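PDB 2IP2: phenazine-1-carboxylate N-methyltransferase from Pseudomonas aeruginosa, which transfers a methyl group from S-adenosyl-L-methionine to phenazine-1-carboxylate, giving 5-methylphenazine-1-carboxylate on the pathway to the virulence pigment pyocyanin. Local coordinates for residues Phe68-Gly73 with Thr82-Leu87; Cys114-Ser119 with His290-Cys295; Val195-Glu200 with Ser220-Asp225; Gly312-Glu317 with Ile329-Ala334. All coordinates share one frame; numbering follows the deposited sequence. Where two conformers were deposited one is given.

Overall arrangement
The four contacts follow the two-domain build of a homodimeric methyltransferase. Contact 1 lies in the N-terminal dimerisation domain and contact 2 between helices of the C-terminal part, their centres about 32 Å apart; both also touch the second subunit. Contacts 3 and 4 join strands of one seven-stranded mixed sheet, the first at the 219-223 border, the second at the 314-322 border, with centres about 24 Å apart. They lie across the chain's centre from contact 1, about 41 Å (contact 3) and 42 Å (contact 4) away between centres. Contact 3 carries Asp198, predicted to bind S-adenosyl-L-methionine; its side chain is about 11 Å from that of Arg241, also predicted to bind it.

Contact 1 of 4, residues Phe68-Gly73 with Thr82-Leu87; sequences FEIFQG and TPTSHL
Phe68-Gly73 leaves helix 55-67 and enters a short strand, while Thr82-Leu87 starts with the residue that caps the weakly bonded helical turn 83-86. The close-packed part is built round Ser85. Its CB sits over one face of the Phe71 ring, 3.9 Å from the ring centroid and 29° off the ring normal, a CH-pi contact. Phe71 CB points away from the helical turn, yet the ring swings back so that CD1 comes within 3.5 Å of Ser85 OG. That hydroxyl occupies the crowded position between its own backbone N and carbonyl carbon, from which it accepts a bond from Thr82 N (2.9 Å) and is also hydrogen-bonded to Asn81 OD1. Ser85 N donates in return to Thr82 OG1, completing a capping box. Beside it the side chains of Ile70 and Thr84 cross obliquely, Ile70 CG1 lying 4.0 Å from Thr84 CG2, and Ile70 CG2 comes 4.1 Å from Ser85 CB. The solvent side is looser: Glu69 and Gln72 are exposed, and the methyl Thr82 CG2 lies 3.7 Å from Gln72 CB as the two side chains slide past each other in opposite directions. Glu69 has a positive phi (61°) and is the C-prime residue of the Schellman motif that ends helix 55-67, turning the chain into the strand. Strands 71-72 and 78-81 form the small antiparallel hairpin of this helix-turn-helix-related domain. The Phe71 ring is buried against Leu33, Ala34 and Ile37 of helix 33-38, Met62 and Leu65 of helix 55-67, and Ala28 of helix 6-30, while Thr84 packs on Leu12 of the second subunit.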
loop_
_atom_site.group_PDB
_atom_site.type_symbol
_atom_site.label_atom_id
_atom_site.label_comp_id
_atom_site.label_asym_id
_atom_site.label_seq_id
_atom_site.Cartn_x
_atom_site.Cartn_y
_atom_site.Cartn_z
ATOM N N PHE A 68 -5.145 -8.719 9.586
ATOM C CA PHE A 68 -4.418 -9.032 8.382
ATOM C C PHE A 68 -3.373 -10.142 8.625
ATOM O O PHE A 68 -2.417 -10.326 7.853
ATOM C CB PHE A 68 -3.802 -7.724 7.784
ATOM C CG PHE A 68 -4.798 -6.863 7.004
ATOM C CD1 PHE A 68 -5.270 -7.288 5.738
ATOM C CD2 PHE A 68 -5.195 -5.605 7.478
ATOM C CE1 PHE A 68 -6.157 -6.508 5.002
ATOM C CE2 PHE A 68 -6.072 -4.806 6.738
ATOM C CZ PHE A 68 -6.575 -5.259 5.500
ATOM N N GLU A 69 -3.545 -10.913 9.702
ATOM C CA GLU A 69 -2.697 -12.110 9.926
ATOM C C GLU A 69 -1.222 -11.825 10.054
ATOM O O GLU A 69 -0.377 -12.680 9.791
ATOM C CB GLU A 69 -2.967 -13.196 8.851
ATOM C CG GLU A 69 -4.414 -13.685 8.965
ATOM C CD GLU A 69 -4.756 -14.775 7.946
ATOM O OE1 GLU A 69 -3.804 -15.340 7.332
ATOM O OE2 GLU A 69 -5.969 -15.014 7.772
ATOM N N ILE A 70 -0.908 -10.621 10.500
ATOM C CA ILE A 70 0.470 -10.263 10.784
ATOM C C ILE A 70 0.860 -10.665 12.184
ATOM O O ILE A 70 1.856 -11.380 12.350
ATOM C CB ILE A 70 0.759 -8.798 10.422
ATOM C CG1 ILE A 70 0.790 -8.741 8.874
ATOM C CG2 ILE A 70 2.109 -8.336 11.039
ATOM C CD1 ILE A 70 0.761 -7.404 8.243
ATOM N N PHE A 71 0.128 -10.240 13.198
ATOM C CA PHE A 71 0.271 -10.918 14.515
ATOM C C PHE A 71 -0.972 -11.822 14.768
ATOM O O PHE A 71 -1.895 -11.840 13.951
ATOM C CB PHE A 71 0.371 -9.884 15.655
ATOM C CG PHE A 71 1.632 -9.047 15.607
ATOM C CD1 PHE A 71 2.837 -9.563 16.058
ATOM C CD2 PHE A 71 1.633 -7.739 15.077
ATOM C CE1 PHE A 71 4.004 -8.849 16.017
ATOM C CE2 PHE A 71 2.872 -6.974 15.038
ATOM C CZ PHE A 71 4.060 -7.562 15.489
ATOM N N GLN A 72 -1.012 -12.512 15.916
ATOM C CA GLN A 72 -2.209 -13.268 16.311
ATOM C C GLN A 72 -2.494 -13.127 17.795
ATOM O O GLN A 72 -1.684 -12.564 18.534
ATOM C CB GLN A 72 -2.102 -14.772 15.942
ATOM C CG GLN A 72 -1.036 -15.592 16.733
ATOM C CD GLN A 72 -0.893 -17.046 16.238
ATOM O OE1 GLN A 72 0.203 -17.502 15.937
ATOM N NE2 GLN A 72 -1.998 -17.770 16.185
ATOM N N GLY A 73 -3.646 -13.651 18.205
ATOM C CA GLY A 73 -4.076 -13.630 19.604
ATOM C C GLY A 73 -4.758 -12.331 19.943
ATOM O O GLY A 73 -5.197 -11.620 19.057
ATOM N N THR A 82 3.331 -14.593 14.274
ATOM C CA THR A 82 2.897 -15.480 13.193
ATOM C C THR A 82 4.124 -15.696 12.281
ATOM O O THR A 82 5.139 -14.991 12.448
ATOM C CB THR A 82 1.734 -14.852 12.405
ATOM O OG1 THR A 82 2.133 -13.570 11.872
ATOM C CG2 THR A 82 0.450 -14.704 13.302
ATOM N N PRO A 83 4.092 -16.693 11.358
ATOM C CA PRO A 83 5.207 -16.721 10.394
ATOM C C PRO A 83 5.517 -15.352 9.720
ATOM O O PRO A 83 6.695 -15.041 9.511
ATOM C CB PRO A 83 4.781 -17.755 9.332
ATOM C CG PRO A 83 3.580 -18.493 9.925
ATOM C CD PRO A 83 3.157 -17.831 11.206
ATOM N N THR A 84 4.488 -14.562 9.429
ATOM C CA THR A 84 4.677 -13.243 8.819
ATOM C C THR A 84 5.412 -12.284 9.804
ATOM O O THR A 84 6.415 -11.666 9.425
ATOM C CB THR A 84 3.335 -12.601 8.314
ATOM O OG1 THR A 84 2.744 -13.440 7.311
ATOM C CG2 THR A 84 3.620 -11.268 7.641
ATOM N N SER A 85 4.930 -12.181 11.049
ATOM C CA SER A 85 5.539 -11.218 12.003
ATOM C C SER A 85 6.950 -11.614 12.498
ATOM O O SER A 85 7.776 -10.772 12.832
ATOM C CB SER A 85 4.600 -10.877 13.155
ATOM O OG SER A 85 4.453 -11.942 14.095
ATOM N N HIS A 86 7.215 -12.909 12.555
ATOM C CA HIS A 86 8.597 -13.408 12.784
ATOM C C HIS A 86 9.595 -12.801 11.813
ATOM O O HIS A 86 10.730 -12.532 12.154
ATOM C CB HIS A 86 8.616 -14.945 12.720
ATOM C CG HIS A 86 8.165 -15.605 13.986
ATOM N ND1 HIS A 86 8.719 -15.317 15.214
ATOM C CD2 HIS A 86 7.242 -16.573 14.207
ATOM C CE1 HIS A 86 8.150 -16.068 16.138
ATOM N NE2 HIS A 86 7.256 -16.841 15.552
ATOM N N LEU A 87 9.140 -12.528 10.600
ATOM C CA LEU A 87 10.015 -11.871 9.625
ATOM C C LEU A 87 10.314 -10.417 9.944
ATOM O O LEU A 87 11.200 -9.799 9.327
ATOM C CB LEU A 87 9.405 -11.981 8.230
ATOM C CG LEU A 87 9.415 -13.376 7.592
ATOM C CD1 LEU A 87 8.506 -13.308 6.425
ATOM C CD2 LEU A 87 10.826 -13.654 7.112
#

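Contact 2 of 4, residues Cys114-Ser119 with His290-Cys295; sequences CEALLS and HLFMAC
A near-perpendicular helix crossing in the C-terminal part of the subunit brings Cys114-Ser119, on helix 113-119, against His290-Cys295, on helix 282-295. The short axes pass 10.5 Å apart at 93°, and four buried side chains fill the crossing with no hydrogen bond between the two segments. Phe292 holds CG anti to the backbone N (chi1 166°), which extends the ring to the other helix so that its tip, CZ, lies 3.3 Å from Ala116 O; the carbonyl oxygen sits at the ring edge, near the ring plane, and meets the polarised rim of C-H bonds. Leu117 crosses Phe292 obliquely, its CD2 coming 3.8 Å from Phe292 CE2, and the same CE2 lies 4.0 Å from the small methyl Ala116 CB. Met293 touches the same methyl of Ala116. Its chain bends at chi2 and chi3, both near 60°, folding SD to 3.7 Å from Ala116 CB and leaving CE 4.1 Å from Leu117 CD1. Leu117 thus divides its two methyls, CD2 to the ring and CD1 to the thioether end. On the first helix Glu115 O takes two bonds, from Ser119 N and from Ser119 OG (2.8 Å). The second subunit closes in on the same crossing: its Ser53 and Arg57 bond to Leu117 O, and its Arg60 packs on Phe292. Such orthogonal helix packing, overlaid by the dimerisation domain of the partner, fits the intertwined homodimers of the cation-independent O-methyltransferase family.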
loop_
_atom_site.group_PDB
_atom_site.type_symbol
_atom_site.label_atom_id
_atom_site.label_comp_id
_atom_site.label_asym_id
_atom_site.label_seq_id
_atom_site.Cartn_x
_atom_site.Cartn_y
_atom_site.Cartn_z
ATOM N N CYS A 114 4.843 11.062 -9.399
ATOM C CA CYS A 114 4.269 11.672 -10.629
ATOM C C CYS A 114 5.347 12.444 -11.394
ATOM O O CYS A 114 5.598 12.174 -12.550
ATOM C CB CYS A 114 3.072 12.546 -10.273
ATOM S SG CYS A 114 2.210 13.107 -11.783
ATOM N N GLU A 115 6.028 13.337 -10.687
ATOM C CA GLU A 115 7.063 14.170 -11.291
ATOM C C GLU A 115 8.186 13.258 -11.884
ATOM O O GLU A 115 8.756 13.539 -12.977
ATOM C CB GLU A 115 7.651 15.181 -10.301
ATOM C CG GLU A 115 8.791 16.047 -10.884
ATOM C CD GLU A 115 9.374 17.050 -9.890
ATOM O OE1 GLU A 115 8.862 17.143 -8.749
ATOM O OE2 GLU A 115 10.354 17.760 -10.239
ATOM N N ALA A 116 8.461 12.153 -11.189
ATOM C CA ALA A 116 9.491 11.175 -11.562
ATOM C C ALA A 116 9.132 10.514 -12.891
ATOM O O ALA A 116 9.948 10.499 -13.815
ATOM C CB ALA A 116 9.677 10.128 -10.431
ATOM N N LEU A 117 7.918 9.974 -13.013
ATOM C CA LEU A 117 7.573 9.247 -14.233
ATOM C C LEU A 117 7.413 10.183 -15.447
ATOM O O LEU A 117 7.585 9.740 -16.598
ATOM C CB LEU A 117 6.247 8.437 -14.057
ATOM C CG LEU A 117 6.519 7.192 -13.148
ATOM C CD1 LEU A 117 5.321 6.692 -12.305
ATOM C CD2 LEU A 117 7.242 6.050 -13.969
ATOM N N LEU A 118 7.046 11.426 -15.191
ATOM C CA LEU A 118 6.988 12.449 -16.266
ATOM C C LEU A 118 8.413 12.838 -16.708
ATOM O O LEU A 118 8.790 12.675 -17.881
ATOM C CB LEU A 118 6.255 13.680 -15.739
ATOM C CG LEU A 118 4.715 13.658 -15.557
ATOM C CD1 LEU A 118 4.097 15.011 -15.230
ATOM C CD2 LEU A 118 3.997 13.088 -16.778
ATOM N N SER A 119 9.221 13.304 -15.764
ATOM C CA SER A 119 10.543 13.897 -16.086
ATOM C C SER A 119 11.615 12.833 -16.447
ATOM O O SER A 119 12.605 13.092 -17.161
ATOM C CB SER A 119 11.020 14.756 -14.906
ATOM O OG SER A 119 11.405 13.914 -13.814
ATOM N N HIS A 290 9.582 0.140 -9.346
ATOM C CA HIS A 290 10.371 0.534 -8.187
ATOM C C HIS A 290 11.851 0.755 -8.550
ATOM O O HIS A 290 12.496 1.722 -8.067
ATOM C CB HIS A 290 10.282 -0.546 -7.115
ATOM C CG HIS A 290 11.194 -0.287 -5.948
ATOM N ND1 HIS A 290 11.082 0.848 -5.157
ATOM C CD2 HIS A 290 12.235 -1.002 -5.447
ATOM C CE1 HIS A 290 11.992 0.793 -4.193
ATOM N NE2 HIS A 290 12.710 -0.312 -4.350
ATOM N N LEU A 291 12.399 -0.113 -9.409
ATOM C CA LEU A 291 13.805 0.038 -9.845
ATOM C C LEU A 291 14.057 1.384 -10.537
ATOM O O LEU A 291 15.090 2.035 -10.299
ATOM C CB LEU A 291 14.230 -1.160 -10.727
ATOM C CG LEU A 291 15.716 -1.295 -11.082
ATOM C CD1 LEU A 291 16.591 -1.077 -9.847
ATOM C CD2 LEU A 291 15.985 -2.680 -11.616
ATOM N N PHE A 292 13.104 1.816 -11.375
ATOM C CA PHE A 292 13.133 3.134 -11.921
ATOM C C PHE A 292 13.065 4.195 -10.799
ATOM O O PHE A 292 13.866 5.145 -10.765
ATOM C CB PHE A 292 11.975 3.389 -12.932
ATOM C CG PHE A 292 11.819 4.856 -13.223
ATOM C CD1 PHE A 292 12.756 5.509 -14.051
ATOM C CD2 PHE A 292 10.821 5.624 -12.548
ATOM C CE1 PHE A 292 12.677 6.904 -14.231
ATOM C CE2 PHE A 292 10.710 6.989 -12.732
ATOM C CZ PHE A 292 11.654 7.653 -13.583
ATOM N N MET A 293 12.099 4.012 -9.885
ATOM C CA MET A 293 11.812 5.056 -8.861
ATOM C C MET A 293 13.048 5.235 -7.978
ATOM O O MET A 293 13.342 6.356 -7.549
ATOM C CB MET A 293 10.592 4.692 -8.021
ATOM C CG MET A 293 9.969 5.877 -7.164
ATOM S SD MET A 293 9.417 7.142 -8.323
ATOM C CE MET A 293 8.173 6.315 -9.347
ATOM N N ALA A 294 13.805 4.149 -7.774
ATOM C CA ALA A 294 14.967 4.207 -6.880
ATOM C C ALA A 294 16.224 4.747 -7.588
ATOM O O ALA A 294 16.903 5.593 -7.073
ATOM C CB ALA A 294 15.261 2.875 -6.305
ATOM N N CYS A 295 16.497 4.267 -8.796
ATOM C CA CYS A 295 17.790 4.575 -9.398
ATOM C C CYS A 295 17.812 4.495 -10.924
ATOM O O CYS A 295 18.913 4.292 -11.516
ATOM C CB CYS A 295 18.810 3.584 -8.865
ATOM S SG CYS A 295 18.501 1.880 -9.348
#

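Contact 3 of 4, residues Val195-Glu200 with Ser220-Asp225; sequences VMLDRE and SLVGGD
Strands 195-198 and 220-223 run parallel, their short axes inclined at 24°, and are laced by four backbone hydrogen bonds that alternate in the parallel manner: Met196 N to Ser220 O, Val222 N to Met196 O (2.8 Å), Asp198 N to Val222 O, and Gly224 N to Asp198 O (2.9 Å). On the face bearing Val195, Leu197 and Val222 the packing is tight. Val222 is nearly eclipsed (chi1 3°), and its CG1 meets Val195 CG1 at 3.3 Å, closer than usual for two methyls, while its CG2 lies 3.5 Å from Leu197 CD1. Across the sheet Met196 CB meets Leu221 CD2 more loosely, at 4.1 Å. Beyond the strands Arg199 and Asp225 run side by side, and a salt bridge joins Arg199 NH2 to Asp225 OD2 (3.4 Å), the flat groups turned 59° apart; Asp225 OD1 is bonded to Leu227 N. Asp198 is held at both oxygens: OD1 accepts from Arg199 N (2.6 Å) through its anti lone pair and OD2 from Gly177 N. An acidic residue at this strand end, predicted here to bind S-adenosyl-L-methionine, is characteristic of class I methyltransferases. Strand 219-223 borders the sheet within the chain; strand 193-198 lies between it and strand 170-174, with helix 204-209 over Met196 and Leu221.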
loop_
_atom_site.group_PDB
_atom_site.type_symbol
_atom_site.label_atom_id
_atom_site.label_comp_id
_atom_site.label_asym_id
_atom_site.label_seq_id
_atom_site.Cartn_x
_atom_site.Cartn_y
_atom_site.Cartn_z
ATOM N N VAL A 195 36.166 -17.687 -5.782
ATOM C CA VAL A 195 36.794 -16.391 -5.947
ATOM C C VAL A 195 35.710 -15.341 -6.136
ATOM O O VAL A 195 34.758 -15.529 -6.936
ATOM C CB VAL A 195 37.727 -16.376 -7.204
ATOM C CG1 VAL A 195 38.328 -15.001 -7.391
ATOM C CG2 VAL A 195 38.879 -17.416 -7.031
ATOM N N MET A 196 35.834 -14.252 -5.401
ATOM C CA MET A 196 34.986 -13.111 -5.658
ATOM C C MET A 196 35.789 -12.009 -6.329
ATOM O O MET A 196 36.812 -11.539 -5.815
ATOM C CB MET A 196 34.403 -12.581 -4.348
ATOM C CG MET A 196 33.670 -11.233 -4.476
ATOM S SD MET A 196 33.102 -10.712 -2.863
ATOM C CE MET A 196 32.329 -12.240 -2.351
ATOM N N LEU A 197 35.282 -11.585 -7.477
ATOM C CA LEU A 197 35.821 -10.464 -8.222
ATOM C C LEU A 197 34.976 -9.216 -7.964
ATOM O O LEU A 197 33.756 -9.259 -7.984
ATOM C CB LEU A 197 35.750 -10.795 -9.717
ATOM C CG LEU A 197 36.264 -9.764 -10.724
ATOM C CD1 LEU A 197 37.820 -9.664 -10.643
ATOM C CD2 LEU A 197 35.834 -10.198 -12.169
ATOM N N ASP A 198 35.632 -8.095 -7.763
ATOM C CA ASP A 198 34.988 -6.794 -7.908
ATOM C C ASP A 198 36.062 -5.813 -8.342
ATOM O O ASP A 198 37.196 -6.227 -8.562
ATOM C CB ASP A 198 34.281 -6.349 -6.608
ATOM C CG ASP A 198 33.093 -5.448 -6.868
ATOM O OD1 ASP A 198 33.179 -4.571 -7.781
ATOM O OD2 ASP A 198 32.070 -5.613 -6.152
ATOM N N ARG A 199 35.687 -4.540 -8.507
ATOM C CA ARG A 199 36.594 -3.469 -8.988
ATOM C C ARG A 199 37.675 -3.207 -7.944
ATOM O O ARG A 199 37.380 -3.201 -6.753
ATOM C CB ARG A 199 35.770 -2.193 -9.228
ATOM C CG ARG A 199 36.266 -1.315 -10.382
ATOM C CD ARG A 199 35.097 -0.553 -11.079
ATOM N NE ARG A 199 35.205 -0.431 -12.553
ATOM C CZ ARG A 199 36.188 -0.923 -13.319
ATOM N NH1 ARG A 199 37.198 -1.591 -12.782
ATOM N NH2 ARG A 199 36.168 -0.734 -14.640
ATOM N N GLU A 200 38.929 -3.000 -8.340
ATOM C CA GLU A 200 39.935 -2.740 -7.294
ATOM C C GLU A 200 39.618 -1.429 -6.563
ATOM O O GLU A 200 39.200 -0.428 -7.189
ATOM C CB GLU A 200 41.395 -2.823 -7.774
ATOM C CG GLU A 200 41.701 -2.141 -9.088
ATOM C CD GLU A 200 43.180 -1.848 -9.243
ATOM O OE1 GLU A 200 43.978 -2.810 -9.403
ATOM O OE2 GLU A 200 43.544 -0.652 -9.207
ATOM N N SER A 220 39.046 -16.419 -2.006
ATOM C CA SER A 220 39.909 -15.249 -2.113
ATOM C C SER A 220 39.175 -14.154 -2.861
ATOM O O SER A 220 38.160 -14.440 -3.537
ATOM C CB SER A 220 41.206 -15.621 -2.846
ATOM O OG SER A 220 40.947 -16.168 -4.135
ATOM N N LEU A 221 39.674 -12.919 -2.750
ATOM C CA LEU A 221 39.132 -11.793 -3.479
ATOM C C LEU A 221 40.095 -11.377 -4.579
ATOM O O LEU A 221 41.309 -11.396 -4.391
ATOM C CB LEU A 221 38.875 -10.584 -2.567
ATOM C CG LEU A 221 38.234 -10.725 -1.181
ATOM C CD1 LEU A 221 37.944 -9.337 -0.528
ATOM C CD2 LEU A 221 36.932 -11.487 -1.302
ATOM N N VAL A 222 39.576 -10.961 -5.721
ATOM C CA VAL A 222 40.450 -10.280 -6.687
ATOM C C VAL A 222 39.891 -8.938 -7.159
ATOM O O VAL A 222 38.682 -8.794 -7.315
ATOM C CB VAL A 222 41.002 -11.212 -7.833
ATOM C CG1 VAL A 222 40.488 -12.586 -7.764
ATOM C CG2 VAL A 222 40.953 -10.561 -9.263
ATOM N N GLY A 223 40.780 -7.943 -7.299
ATOM C CA GLY A 223 40.372 -6.623 -7.774
ATOM C C GLY A 223 40.666 -6.609 -9.265
ATOM O O GLY A 223 41.751 -7.013 -9.686
ATOM N N GLY A 224 39.712 -6.173 -10.067
ATOM C CA GLY A 224 39.920 -6.185 -11.492
ATOM C C GLY A 224 38.651 -5.776 -12.178
ATOM O O GLY A 224 37.604 -5.635 -11.531
ATOM N N ASP A 225 38.729 -5.582 -13.489
ATOM C CA ASP A 225 37.550 -5.164 -14.234
ATOM C C ASP A 225 37.078 -6.375 -15.001
ATOM O O ASP A 225 37.801 -6.920 -15.836
ATOM C CB ASP A 225 37.876 -3.957 -15.146
ATOM C CG ASP A 225 36.803 -3.694 -16.231
ATOM O OD1 ASP A 225 35.684 -4.271 -16.207
ATOM O OD2 ASP A 225 37.120 -2.887 -17.146
#

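Contact 4 of 4, residues Gly312-Glu317 with Ile329-Ala334; sequences GGFAVE and IVAARA
Phe314 holds CG anti to its carbonyl carbon (chi1 -69°), which lays CD1 3.4 Å from Ala332 O and leaves CB 3.9 Å from Ala331 CB. Val316 sets CG1 anti to its backbone N and CG2 anti to its carbonyl carbon, while Ile329 sets CG2 anti to its backbone N, so both Val316 methyls meet Ile329 CG2 at 4.0 Å as the side chains cross obliquely. The backbone beneath is an antiparallel hairpin pair. Ala315 and Ala332 form its hydrogen-bonded pair: Ala315 N to Ala332 O is almost straight (2.9 Å, 178° at the hydrogen), while the return bond from Ala332 N (3.0 Å to Ala315 O) comes from above the carbonyl plane. Glu317 N grips Val330 O at 2.7 Å, and at the chain's end Ala334 N reaches Gly313 O at 3.3 Å. Gly313, with its positive phi, is the C-prime residue of the Schellman motif that ends the preceding helix 302-311. Glu317 extends alongside Val330, but its OE1 forms a salt bridge with Arg267 NE. The strand axes stand at 135°, so the pair is strongly twisted. Strand 314-322 borders the sheet within the chain, and strand 326-333 is bonded on its other side to strand 267-272. Val306 and Leu309 of helix 302-311 cover Val316, and Val305 with Leu309 covers Ile329.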
loop_
_atom_site.group_PDB
_atom_site.type_symbol
_atom_site.label_atom_id
_atom_site.label_comp_id
_atom_site.label_asym_id
_atom_site.label_seq_id
_atom_site.Cartn_x
_atom_site.Cartn_y
_atom_site.Cartn_z
ATOM N N GLY A 312 26.102 -14.413 -26.749
ATOM C CA GLY A 312 27.404 -14.553 -26.122
ATOM C C GLY A 312 27.962 -15.966 -26.198
ATOM O O GLY A 312 28.931 -16.291 -25.508
ATOM N N GLY A 313 27.375 -16.825 -27.042
ATOM C CA GLY A 313 27.884 -18.193 -27.187
ATOM C C GLY A 313 27.486 -19.115 -26.066
ATOM O O GLY A 313 28.238 -20.044 -25.722
ATOM N N PHE A 314 26.313 -18.856 -25.475
ATOM C CA PHE A 314 25.713 -19.755 -24.485
ATOM C C PHE A 314 24.340 -20.368 -24.839
ATOM O O PHE A 314 23.539 -19.746 -25.540
ATOM C CB PHE A 314 25.627 -19.080 -23.113
ATOM C CG PHE A 314 26.964 -18.863 -22.491
ATOM C CD1 PHE A 314 27.574 -19.887 -21.764
ATOM C CD2 PHE A 314 27.626 -17.667 -22.667
ATOM C CE1 PHE A 314 28.847 -19.693 -21.208
ATOM C CE2 PHE A 314 28.903 -17.464 -22.116
ATOM C CZ PHE A 314 29.496 -18.487 -21.390
ATOM N N ALA A 315 24.108 -21.580 -24.321
ATOM C CA ALA A 315 22.849 -22.322 -24.427
ATOM C C ALA A 315 22.192 -22.494 -23.048
ATOM O O ALA A 315 22.765 -23.121 -22.183
ATOM C CB ALA A 315 23.125 -23.727 -25.020
ATOM N N VAL A 316 20.979 -21.963 -22.866
ATOM C CA VAL A 316 20.247 -22.145 -21.599
ATOM C C VAL A 316 19.902 -23.579 -21.348
ATOM O O VAL A 316 19.320 -24.258 -22.205
ATOM C CB VAL A 316 18.931 -21.321 -21.522
ATOM C CG1 VAL A 316 18.259 -21.565 -20.177
ATOM C CG2 VAL A 316 19.247 -19.877 -21.698
ATOM N N GLU A 317 20.264 -24.032 -20.158
ATOM C CA GLU A 317 20.012 -25.391 -19.696
ATOM C C GLU A 317 18.794 -25.474 -18.774
ATOM O O GLU A 317 18.031 -26.448 -18.785
ATOM C CB GLU A 317 21.229 -25.886 -18.933
ATOM C CG GLU A 317 20.940 -27.075 -18.020
ATOM C CD GLU A 317 22.048 -27.339 -17.042
ATOM O OE1 GLU A 317 23.230 -27.186 -17.442
ATOM O OE2 GLU A 317 21.735 -27.671 -15.871
ATOM N N ILE A 329 19.086 -18.440 -14.136
ATOM C CA ILE A 329 19.225 -18.968 -15.520
ATOM C C ILE A 329 20.608 -19.651 -15.614
ATOM O O ILE A 329 21.637 -18.970 -15.518
ATOM C CB ILE A 329 19.067 -17.846 -16.547
ATOM C CG1 ILE A 329 17.641 -17.221 -16.465
ATOM C CG2 ILE A 329 19.328 -18.348 -17.979
ATOM C CD1 ILE A 329 17.544 -15.813 -17.119
ATOM N N VAL A 330 20.610 -20.985 -15.806
ATOM C CA VAL A 330 21.861 -21.736 -15.963
ATOM C C VAL A 330 22.139 -21.971 -17.469
ATOM O O VAL A 330 21.248 -22.428 -18.214
ATOM C CB VAL A 330 21.868 -23.047 -15.150
ATOM C CG1 VAL A 330 23.267 -23.710 -15.231
ATOM C CG2 VAL A 330 21.522 -22.770 -13.678
ATOM N N ALA A 331 23.340 -21.623 -17.927
ATOM C CA ALA A 331 23.663 -21.834 -19.337
ATOM C C ALA A 331 25.031 -22.529 -19.430
ATOM O O ALA A 331 25.896 -22.338 -18.564
ATOM C CB ALA A 331 23.651 -20.521 -20.105
ATOM N N ALA A 332 25.185 -23.382 -20.444
ATOM C CA ALA A 332 26.511 -23.978 -20.769
ATOM C C ALA A 332 27.020 -23.450 -22.096
ATOM O O ALA A 332 26.298 -22.787 -22.860
ATOM C CB ALA A 332 26.449 -25.495 -20.779
ATOM N N ARG A 333 28.294 -23.715 -22.352
ATOM C CA ARG A 333 28.890 -23.475 -23.666
ATOM C C ARG A 333 28.021 -24.078 -24.771
ATOM O O ARG A 333 27.716 -25.284 -24.747
ATOM C CB ARG A 333 30.271 -24.130 -23.719
ATOM C CG ARG A 333 31.259 -23.461 -24.671
ATOM C CD ARG A 333 32.591 -24.219 -24.729
ATOM N NE ARG A 333 33.222 -24.387 -23.409
ATOM C CZ ARG A 333 34.164 -23.580 -22.905
ATOM N NH1 ARG A 333 34.608 -22.532 -23.595
ATOM N NH2 ARG A 333 34.673 -23.828 -21.702
ATOM N N ALA A 334 27.570 -23.237 -25.694
ATOM C CA ALA A 334 26.878 -23.740 -26.887
ATOM C C ALA A 334 27.854 -24.576 -27.731
ATOM O O ALA A 334 27.588 -25.759 -28.013
ATOM C CB ALA A 334 26.277 -22.595 -27.722
ATOM O OXT ALA A 334 28.931 -24.084 -28.122
#